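Local coordinates for immunoglobulin-like protein (Pseudomonas aeruginosa, PDB 3N6Y) that is of unknown function but has an immunoglobulin-like, E-set type beta fold and is probably exported from the cytoplasm, at residues Gly60-Glu63 with Gly64-Pro67; Glu106-Glu109 with Pro110-Val114. All coordinates share one frame; numbering follows the deposited sequence.

Contact 1: residues Gly60-Glu63 with Gly64-Pro67; sequences GKQE and GDTP
D65 folds its carboxylate back over Q62, and the close packing gathers round this one side chain. OD2 of D65 accepts a hydrogen bond from the backbone N of Q62 at 2.8 Å, with a bent N-H...O angle of 135°; the donor stands above the carboxylate plane, 61° out of it. The torsion that sets this up leaves CG of D65 beside its own backbone N and anti to the carbonyl carbon (chi1 -71°), which swings the carboxylate back toward the preceding residues. OD2 also lies 3.5 Å from CB of Q62, and OD1 of D65 is 3.6 Å from the same CB, so both oxygens rest against the start of the Q62 chain. At the end of that chain OE1 of Q62 is hydrogen-bonded to N of A4, and NE2 of Q62 to O of A2. The D65 side chain also touches V6 and L94. The other side is looser: E63 and G64 are exposed, and OE1 of E63 forms a salt bridge with K93. There a water bridges the chain, donating to O of E63 at 2.7 Å and to O of D65 at 2.5 Å. The backbone from Q62 to D65 forms a type I beta turn, closed by a weak 3.4 Å bond from N of D65 to O of Q62, here in the connection between strands 51-59 and 68-74, with the aspartate at its last position bonded back to the N of its first residue.

Contact 2: residues Glu106-Glu109 with Pro110-Val114; sequences EFTE and PHEVV
E112 reaches back to T108 and E109, and hydrogen bonds dominate. Its OE1 takes two backbone donors: N of T108 at 2.8 Å, nearly in line with the C-O bond, and N of E109 at 3.1 Å, from above the carboxylate plane (48° out of it). An extended chain beyond CG (chi2 176°) carries the carboxylate that far, and two bonds grip OE1, which probably restrains the carboxylate. In return N of E112 donates to O of E109 at 3.0 Å, so backbone and side chain of E112 both hold the preceding residues. A water joins the acids, donating 2.6 Å to OE2 of E109 and equally to OE2 of E112; it probably eases the repulsion between them. Among apolar contacts, CA of V113 makes a CH-pi contact over one face of the F107 ring, 4.1 Å from its centroid, while CG2 of V113 touches CB of F107 at 3.7 Å. H111 meets E109 differently: OE1 of E109 approaches CE1 at the imidazole edge, 3.3 Å away, with carboxylate and ring 78° apart. The short 3-10 segment 110-112 lies in the loop joining strands 101-106 and 116-124, with H111 against V77 of strand 76-78 and the F107 backbone bonded to G49 and T50.

In the fold
Both contacts are local surface features of interstrand loops, on opposite sides of the chain's centre, with centres 32 Å apart and no touch between them. Each loop leads from the curled antiparallel sheet into the mixed one: contact 1 leaves strand 51-59 for 68-74, contact 2 leaves 101-106 for 116-124. The strands the loops leave, 51-59 and 101-106, are antiparallel partners, as are the strands they enter, 68-74 and 116-124. In each loop an acidic side chain accepts backbone N-H groups, one in contact 1 and two in contact 2. Contact 1 is mainly polar, whereas contact 2 adds a buried aromatic ring and a valine.

Contact 1: residues Gly60-Glu63 with Gly64-Pro67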
loop_
_atom_site.group_PDB
_atom_site.type_symbol
_atom_site.label_atom_id
_atom_site.label_comp_id
_atom_site.label_asym_id
_atom_site.label_seq_id
_atom_site.Cartn_x
_atom_site.Cartn_y
_atom_site.Cartn_z
ATOM N N GLY A 60 10.544 10.400 12.056
ATOM C CA GLY A 60 10.439 9.823 13.408
ATOM C C GLY A 60 10.596 8.315 13.535
ATOM O O GLY A 60 10.469 7.758 14.639
ATOM N N LYS A 61 10.916 7.647 12.423
ATOM C CA LYS A 61 11.024 6.190 12.428
ATOM C C LYS A 61 12.206 5.723 13.306
ATOM O O LYS A 61 13.342 6.194 13.137
ATOM C CB LYS A 61 11.214 5.648 11.007
ATOM C CG LYS A 61 10.001 5.842 10.092
ATOM C CD LYS A 61 10.180 5.048 8.772
ATOM C CE LYS A 61 11.195 5.663 7.852
ATOM N NZ LYS A 61 11.370 4.738 6.678
ATOM N N GLN A 62 11.933 4.813 14.241
ATOM C CA GLN A 62 12.944 4.317 15.153
ATOM C C GLN A 62 12.829 2.810 15.286
ATOM O O GLN A 62 11.831 2.230 14.883
ATOM C CB GLN A 62 12.823 5.017 16.522
ATOM C CG GLN A 62 13.222 6.485 16.380
ATOM C CD GLN A 62 12.821 7.375 17.538
ATOM O OE1 GLN A 62 11.666 7.332 18.014
ATOM N NE2 GLN A 62 13.755 8.255 17.950
ATOM N N GLU A 63 13.887 2.172 15.799
ATOM C CA GLU A 63 13.915 0.706 15.858
ATOM C C GLU A 63 12.868 0.106 16.774
ATOM O O GLU A 63 12.352 -0.976 16.499
ATOM C CB GLU A 63 15.290 0.209 16.298
ATOM C CG GLU A 63 16.400 0.476 15.350
ATOM C CD GLU A 63 16.265 -0.263 14.015
ATOM O OE1 GLU A 63 15.501 -1.251 13.903
ATOM O OE2 GLU A 63 16.952 0.152 13.075
ATOM N N GLY A 64 12.562 0.775 17.874
ATOM C CA GLY A 64 11.643 0.199 18.862
ATOM C C GLY A 64 10.186 0.547 18.635
ATOM O O GLY A 64 9.333 0.298 19.494
ATOM N N ASP A 65 9.896 1.131 17.478
ATOM C CA ASP A 65 8.564 1.644 17.188
ATOM C C ASP A 65 7.631 0.509 16.789
ATOM O O ASP A 65 8.052 -0.554 16.278
ATOM C CB ASP A 65 8.577 2.676 16.055
ATOM C CG ASP A 65 9.222 3.998 16.451
ATOM O OD1 ASP A 65 9.477 4.210 17.657
ATOM O OD2 ASP A 65 9.440 4.823 15.547
ATOM N N THR A 66 6.365 0.717 17.090
ATOM C CA THR A 66 5.288 -0.137 16.584
ATOM C C THR A 66 5.391 -0.169 15.044
ATOM O O THR A 66 5.492 0.869 14.399
ATOM C CB THR A 66 3.929 0.407 17.017
ATOM O OG1 THR A 66 3.857 0.451 18.457
ATOM C CG2 THR A 66 2.719 -0.415 16.473
ATOM N N PRO A 67 5.394 -1.371 14.467
ATOM C CA PRO A 67 5.439 -1.515 13.023
ATOM C C PRO A 67 4.189 -0.988 12.337
ATOM O O PRO A 67 3.197 -0.575 13.001
ATOM C CB PRO A 67 5.559 -3.027 12.861
ATOM C CG PRO A 67 4.670 -3.504 13.912
ATOM C CD PRO A 67 5.039 -2.645 15.098
HETATM O O HOH W 1 9.899 -2.043 16.990
#

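Contact 2: residues Glu106-Glu109 with Pro110-Val114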
loop_
_atom_site.group_PDB
_atom_site.type_symbol
_atom_site.label_atom_id
_atom_site.label_comp_id
_atom_site.label_asym_id
_atom_site.label_seq_id
_atom_site.Cartn_x
_atom_site.Cartn_y
_atom_site.Cartn_z
ATOM N N GLU A 106 0.024 -5.744 -6.530
ATOM C CA GLU A 106 0.194 -6.098 -7.935
ATOM C C GLU A 106 -0.682 -7.299 -8.323
ATOM O O GLU A 106 -0.759 -8.307 -7.598
ATOM C CB GLU A 106 1.680 -6.342 -8.286
ATOM C CG GLU A 106 1.944 -6.345 -9.793
ATOM C CD GLU A 106 3.419 -6.298 -10.190
ATOM O OE1 GLU A 106 4.234 -5.663 -9.478
ATOM O OE2 GLU A 106 3.773 -6.866 -11.257
ATOM N N PHE A 107 -1.323 -7.195 -9.483
ATOM C CA PHE A 107 -2.137 -8.277 -10.005
ATOM C C PHE A 107 -1.160 -9.275 -10.657
ATOM O O PHE A 107 -0.770 -9.114 -11.820
ATOM C CB PHE A 107 -3.132 -7.780 -11.052
ATOM C CG PHE A 107 -4.174 -6.790 -10.536
ATOM C CD1 PHE A 107 -4.739 -6.928 -9.273
ATOM C CD2 PHE A 107 -4.617 -5.760 -11.336
ATOM C CE1 PHE A 107 -5.676 -6.025 -8.810
ATOM C CE2 PHE A 107 -5.590 -4.847 -10.903
ATOM C CZ PHE A 107 -6.126 -4.988 -9.614
ATOM N N THR A 108 -0.703 -10.265 -9.898
ATOM C CA THR A 108 0.265 -11.222 -10.379
ATOM C C THR A 108 -0.363 -12.496 -10.966
ATOM O O THR A 108 0.253 -13.158 -11.824
ATOM C CB THR A 108 1.219 -11.558 -9.232
ATOM O OG1 THR A 108 1.719 -10.331 -8.674
ATOM C CG2 THR A 108 2.366 -12.413 -9.675
ATOM N N GLU A 109 -1.563 -12.833 -10.480
ATOM C CA GLU A 109 -2.278 -14.032 -10.887
ATOM C C GLU A 109 -3.705 -13.659 -11.264
ATOM O O GLU A 109 -4.239 -12.692 -10.749
ATOM C CB GLU A 109 -2.305 -15.020 -9.746
ATOM C CG GLU A 109 -0.918 -15.508 -9.321
ATOM C CD GLU A 109 -1.009 -16.560 -8.256
ATOM O OE1 GLU A 109 -1.599 -17.617 -8.553
ATOM O OE2 GLU A 109 -0.528 -16.300 -7.124
ATOM N N PRO A 110 -4.337 -14.433 -12.162
ATOM C CA PRO A 110 -5.639 -13.970 -12.651
ATOM C C PRO A 110 -6.717 -13.696 -11.590
ATOM O O PRO A 110 -7.470 -12.731 -11.745
ATOM C CB PRO A 110 -6.075 -15.097 -13.584
ATOM C CG PRO A 110 -4.807 -15.661 -14.096
ATOM C CD PRO A 110 -3.818 -15.567 -12.949
ATOM N N HIS A 111 -6.764 -14.501 -10.535
ATOM C CA HIS A 111 -7.794 -14.356 -9.505
ATOM C C HIS A 111 -7.638 -13.051 -8.702
ATOM O O HIS A 111 -8.546 -12.669 -7.946
ATOM C CB HIS A 111 -7.786 -15.562 -8.552
ATOM C CG HIS A 111 -6.497 -15.752 -7.827
ATOM N ND1 HIS A 111 -5.503 -16.592 -8.287
ATOM C CD2 HIS A 111 -6.049 -15.219 -6.668
ATOM C CE1 HIS A 111 -4.491 -16.562 -7.429
ATOM N NE2 HIS A 111 -4.803 -15.756 -6.422
ATOM N N GLU A 112 -6.470 -12.425 -8.784
ATOM C CA GLU A 112 -6.239 -11.172 -8.082
ATOM C C GLU A 112 -6.829 -9.951 -8.807
ATOM O O GLU A 112 -7.056 -8.878 -8.193
ATOM C CB GLU A 112 -4.739 -10.978 -7.823
ATOM C CG GLU A 112 -4.148 -12.011 -6.933
ATOM C CD GLU A 112 -2.672 -11.873 -6.764
ATOM O OE1 GLU A 112 -1.998 -11.447 -7.705
ATOM O OE2 GLU A 112 -2.191 -12.235 -5.678
ATOM N N VAL A 113 -7.137 -10.116 -10.119
ATOM C CA VAL A 113 -7.708 -9.042 -10.923
ATOM C C VAL A 113 -9.193 -8.990 -10.660
ATOM O O VAL A 113 -9.966 -9.653 -11.348
ATOM C CB VAL A 113 -7.442 -9.268 -12.450
ATOM C CG1 VAL A 113 -8.045 -8.095 -13.300
ATOM C CG2 VAL A 113 -5.929 -9.510 -12.741
ATOM N N VAL A 114 -9.581 -8.204 -9.651
ATOM C CA VAL A 114 -10.971 -8.106 -9.252
ATOM C C VAL A 114 -11.435 -6.667 -9.358
ATOM O O VAL A 114 -10.898 -5.749 -8.701
ATOM C CB VAL A 114 -11.176 -8.604 -7.809
ATOM C CG1 VAL A 114 -12.662 -8.491 -7.398
ATOM C CG2 VAL A 114 -10.663 -10.027 -7.667
HETATM O O HOH W 2 -0.309 -14.076 -5.823
#